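Pseudopodium-enriched atypical kinase 1 (Homo sapiens, PDB 6BHC) belongs to the protein kinase fold but is classed as a pseudokinase, forms dimers, and probably acts in signalling more as a scaffold than as a phosphate-transferring enzyme. Local coordinates at residues T387-M390 and I391-E395; L23-D26 and A27-L31. The protein carries 1 engineered substitution. All blocks are in the same frame, centred on the assembly; numbering follows the deposited sequence.

How the contacts relate
Following the chain from its N terminus, contact 2 comes first, within helix 16-39 and ahead of the strands 57-59 to 143-150. Contact 1 appears far later, within helix 371-396. The two lie in series, neither enclosing nor crossing the other, and each closes nothing larger than successive turns of its own helix. The fold then brings the distant turns together, the centres of contact 1 and contact 2 lying about 12 Å apart. Met390 of contact 1 lays its methyl CE against Ala27 CB, 3.7 Å away, and also reaches His24 and Leu28, so the first helix is joined to a late one. Both contacts also touch the second subunit, placing this helical pair at the dimer interface.

Contact 1: residues T387-M390 and I391-E395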
loop_
_atom_site.group_PDB
_atom_site.type_symbol
_atom_site.label_atom_id
_atom_site.label_comp_id
_atom_site.label_asym_id
_atom_site.label_seq_id
_atom_site.Cartn_x
_atom_site.Cartn_y
_atom_site.Cartn_z
ATOM N N THR A 387 9.460 10.324 0.537
ATOM C CA THR A 387 8.032 10.611 0.623
ATOM C C THR A 387 7.303 10.156 -0.635
ATOM O O THR A 387 6.230 9.548 -0.553
ATOM C CB THR A 387 7.813 12.105 0.862
ATOM O OG1 THR A 387 8.474 12.497 2.072
ATOM C CG2 THR A 387 6.330 12.422 0.976
ATOM N N LEU A 388 7.877 10.435 -1.808
ATOM C CA LEU A 388 7.250 10.030 -3.062
ATOM C C LEU A 388 7.131 8.512 -3.156
ATOM O O LEU A 388 6.076 7.983 -3.524
ATOM C CB LEU A 388 8.044 10.583 -4.245
ATOM C CG LEU A 388 7.996 12.101 -4.421
ATOM C CD1 LEU A 388 8.933 12.546 -5.534
ATOM C CD2 LEU A 388 6.572 12.549 -4.703
ATOM N N LEU A 389 8.207 7.796 -2.822
ATOM C CA LEU A 389 8.167 6.338 -2.895
ATOM C C LEU A 389 7.173 5.762 -1.896
ATOM O O LEU A 389 6.462 4.798 -2.204
ATOM C CB LEU A 389 9.562 5.760 -2.660
ATOM C CG LEU A 389 9.663 4.237 -2.787
ATOM C CD1 LEU A 389 9.213 3.785 -4.169
ATOM C CD2 LEU A 389 11.078 3.765 -2.503
ATOM N N MET A 390 7.104 6.341 -0.694
ATOM C CA MET A 390 6.138 5.871 0.294
ATOM C C MET A 390 4.711 6.058 -0.205
ATOM O O MET A 390 3.854 5.190 -0.001
ATOM C CB MET A 390 6.342 6.603 1.620
ATOM C CG MET A 390 5.561 6.011 2.784
ATOM S SD MET A 390 6.182 4.389 3.269
ATOM C CE MET A 390 7.874 4.792 3.692
ATOM N N ILE A 391 4.439 7.187 -0.863
ATOM C CA ILE A 391 3.119 7.416 -1.445
ATOM C C ILE A 391 2.825 6.377 -2.520
ATOM O O ILE A 391 1.701 5.874 -2.626
ATOM C CB ILE A 391 3.028 8.852 -1.996
ATOM C CG1 ILE A 391 3.069 9.867 -0.851
ATOM C CG2 ILE A 391 1.769 9.035 -2.835
ATOM C CD1 ILE A 391 3.193 11.305 -1.312
ATOM N N LYS A 392 3.836 6.029 -3.322
ATOM C CA LYS A 392 3.642 5.050 -4.389
ATOM C C LYS A 392 3.220 3.696 -3.830
ATOM O O LYS A 392 2.309 3.053 -4.364
ATOM C CB LYS A 392 4.922 4.913 -5.211
ATOM C CG LYS A 392 4.827 3.924 -6.364
ATOM C CD LYS A 392 6.194 3.679 -6.987
ATOM C CE LYS A 392 6.111 2.746 -8.185
ATOM N NZ LYS A 392 5.352 3.350 -9.313
ATOM N N PHE A 393 3.874 3.244 -2.757
ATOM C CA PHE A 393 3.489 1.977 -2.143
ATOM C C PHE A 393 2.084 2.052 -1.561
ATOM O O PHE A 393 1.310 1.093 -1.664
ATOM C CB PHE A 393 4.495 1.582 -1.061
ATOM C CG PHE A 393 5.670 0.805 -1.579
ATOM C CD1 PHE A 393 5.610 -0.576 -1.692
ATOM C CD2 PHE A 393 6.837 1.454 -1.951
ATOM C CE1 PHE A 393 6.693 -1.295 -2.167
ATOM C CE2 PHE A 393 7.923 0.742 -2.426
ATOM C CZ PHE A 393 7.850 -0.635 -2.536
ATOM N N ALA A 394 1.736 3.187 -0.952
ATOM C CA ALA A 394 0.416 3.337 -0.349
ATOM C C ALA A 394 -0.687 3.284 -1.399
ATOM O O ALA A 394 -1.773 2.753 -1.142
ATOM C CB ALA A 394 0.347 4.646 0.437
ATOM N N GLU A 395 -0.428 3.831 -2.591
ATOM C CA GLU A 395 -1.443 3.822 -3.639
ATOM C C GLU A 395 -1.641 2.426 -4.219
ATOM O O GLU A 395 -2.738 2.104 -4.691
ATOM C CB GLU A 395 -1.070 4.812 -4.744
ATOM C CG GLU A 395 -0.981 6.258 -4.269
ATOM C CD GLU A 395 -0.671 7.231 -5.392
ATOM O OE1 GLU A 395 -1.302 8.308 -5.439
ATOM O OE2 GLU A 395 0.201 6.919 -6.229
#
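Leu389 and Phe393, one turn apart on the α-helix 371-396, illustrate how i to i+4 neighbours share both a backbone bond and a side-chain contact. Phe393 N donates to Leu389 O at 3.1 Å with an N-H...O angle of 161°, and the ring comes edge-on to the same oxygen. From the backbone, Phe393 CB lies 3.8 Å from Met390 O, while Phe393 CG lies 4.1 Å from Leu389 O. One ortho carbon, Phe393 CD2, comes to 3.4 Å from Leu389 O, which sits in the ring plane at the edge. Beyond it, the meta carbon Phe393 CE2 meets Leu389 CD1 at 3.7 Å. Leucine and ring run alongside each other, pointing the same way, because Leu389 holds CG opposite its own backbone N (chi1 -177°), which carries the isopropyl end to the CD2-CE2 side of the ring. Leu389 also packs on Cys411, Ala412 and Leu415 of helix 406-417, whereas Phe393 also packs on Ser397 of the second subunit. Replacing Phe393 by alanine removes the ring and would probably leave Leu389 CD1 without its aromatic neighbour and open a gap beside it. On another side of the helix, Thr387 and Ile391 carry a second one-turn pair. Thr387 OG1 bonds back to Asp383 O, and the methyl Thr387 CG2 meets Ile391 CD1 at 4.0 Å.

Contact 2: residues L23-D26 and A27-L31; sequences LHTD and ALKKL
Within helix 16-39, the first helix of the chain and part of the dimer interface, Thr25 and Lys29 stand one turn apart. Their two side chains run side by side in the same direction. Lys29 N bonds to Thr25 O at 3.1 Å, and Lys29 CG rests 3.3 Å from the same oxygen. Extended beyond CG, the lysine then passes the threonine methyl, with Lys29 CE 3.8 Å from Thr25 CG2. That methyl is placed for the encounter by chi1 of -62°, which turns CG2 away from the backbone N and lets OG1 bond to Arg21 O. At the far end, the ammonium and the carboxylate stay apart, Lys29 NZ and Asp26 OD1 being 4.8 Å from one another. A water appears to join them, donating to Asp26 OD1 at 3.2 Å; its 2.5 Å from Lys29 NZ is improbably short and of doubtful exact length. The opposite charges would probably still attract at this separation, though less than in a direct ion pair, and Asp26 OD2 has a weak bond to Ser22 OG. His24 meets its counterpart, His24 of the second subunit. Within the chain, Thr25 packs on Arg386 of helix 371-396, while Leu28 and Lys29 lie against helix 406-417, setting helix 16-39 against both.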
loop_
_atom_site.group_PDB
_atom_site.type_symbol
_atom_site.label_atom_id
_atom_site.label_comp_id
_atom_site.label_asym_id
_atom_site.label_seq_id
_atom_site.Cartn_x
_atom_site.Cartn_y
_atom_site.Cartn_z
ATOM N N LEU A 23 11.080 7.833 10.725
ATOM C CA LEU A 23 9.929 6.982 10.441
ATOM C C LEU A 23 9.961 6.475 9.005
ATOM O O LEU A 23 9.756 5.283 8.753
ATOM C CB LEU A 23 8.631 7.741 10.714
ATOM C CG LEU A 23 8.264 7.984 12.178
ATOM C CD1 LEU A 23 7.031 8.865 12.276
ATOM C CD2 LEU A 23 8.041 6.663 12.896
ATOM N N HIS A 24 10.210 7.371 8.047
ATOM C CA HIS A 24 10.273 6.958 6.649
ATOM C C HIS A 24 11.418 5.984 6.414
ATOM O O HIS A 24 11.261 4.993 5.691
ATOM C CB HIS A 24 10.418 8.181 5.744
ATOM C CG HIS A 24 9.116 8.829 5.392
ATOM N ND1 HIS A 24 8.980 10.192 5.236
ATOM C CD2 HIS A 24 7.892 8.299 5.160
ATOM C CE1 HIS A 24 7.726 10.474 4.927
ATOM N NE2 HIS A 24 7.046 9.343 4.875
ATOM N N THR A 25 12.575 6.247 7.022
ATOM C CA THR A 25 13.736 5.387 6.819
ATOM C C THR A 25 13.487 3.988 7.369
ATOM O O THR A 25 13.754 2.987 6.694
ATOM C CB THR A 25 14.968 6.018 7.467
ATOM O OG1 THR A 25 15.243 7.279 6.844
ATOM C CG2 THR A 25 16.177 5.111 7.316
ATOM N N ASP A 26 12.967 3.900 8.596
ATOM C CA ASP A 26 12.673 2.593 9.176
ATOM C C ASP A 26 11.557 1.880 8.421
ATOM O O ASP A 26 11.578 0.649 8.309
ATOM C CB ASP A 26 12.304 2.742 10.652
ATOM C CG ASP A 26 13.427 3.342 11.478
ATOM O OD1 ASP A 26 14.598 3.249 11.051
ATOM O OD2 ASP A 26 13.138 3.902 12.557
ATOM N N ALA A 27 10.584 2.627 7.896
ATOM C CA ALA A 27 9.498 2.004 7.147
ATOM C C ALA A 27 9.994 1.444 5.820
ATOM O O ALA A 27 9.638 0.322 5.438
ATOM C CB ALA A 27 8.368 3.008 6.922
ATOM N N LEU A 28 10.818 2.210 5.099
ATOM C CA LEU A 28 11.325 1.741 3.812
ATOM C C LEU A 28 12.223 0.522 3.971
ATOM O O LEU A 28 12.247 -0.349 3.094
ATOM C CB LEU A 28 12.075 2.865 3.096
ATOM C CG LEU A 28 11.222 3.935 2.411
ATOM C CD1 LEU A 28 12.105 5.013 1.810
ATOM C CD2 LEU A 28 10.337 3.312 1.340
ATOM N N LYS A 29 12.971 0.442 5.075
ATOM C CA LYS A 29 13.750 -0.762 5.346
ATOM C C LYS A 29 12.841 -1.961 5.581
ATOM O O LYS A 29 13.141 -3.072 5.130
ATOM C CB LYS A 29 14.669 -0.539 6.546
ATOM C CG LYS A 29 15.802 0.433 6.283
ATOM C CD LYS A 29 16.637 0.657 7.530
ATOM C CE LYS A 29 17.770 1.629 7.259
ATOM N NZ LYS A 29 18.489 1.994 8.509
ATOM N N LYS A 30 11.723 -1.754 6.281
ATOM C CA LYS A 30 10.781 -2.846 6.500
ATOM C C LYS A 30 10.091 -3.244 5.201
ATOM O O LYS A 30 9.854 -4.432 4.955
ATOM C CB LYS A 30 9.757 -2.447 7.564
ATOM C CG LYS A 30 8.767 -3.542 7.928
ATOM C CD LYS A 30 7.814 -3.082 9.023
ATOM C CE LYS A 30 6.774 -4.145 9.346
ATOM N NZ LYS A 30 5.831 -3.696 10.409
ATOM N N LEU A 31 9.767 -2.263 4.354
ATOM C CA LEU A 31 9.173 -2.570 3.057
ATOM C C LEU A 31 10.153 -3.326 2.167
ATOM O O LEU A 31 9.757 -4.242 1.436
ATOM C CB LEU A 31 8.711 -1.283 2.374
ATOM C CG LEU A 31 7.541 -0.542 3.022
ATOM C CD1 LEU A 31 7.361 0.834 2.396
ATOM C CD2 LEU A 31 6.263 -1.358 2.899
HETATM O O HOH W 1 17.785 3.045 10.650
#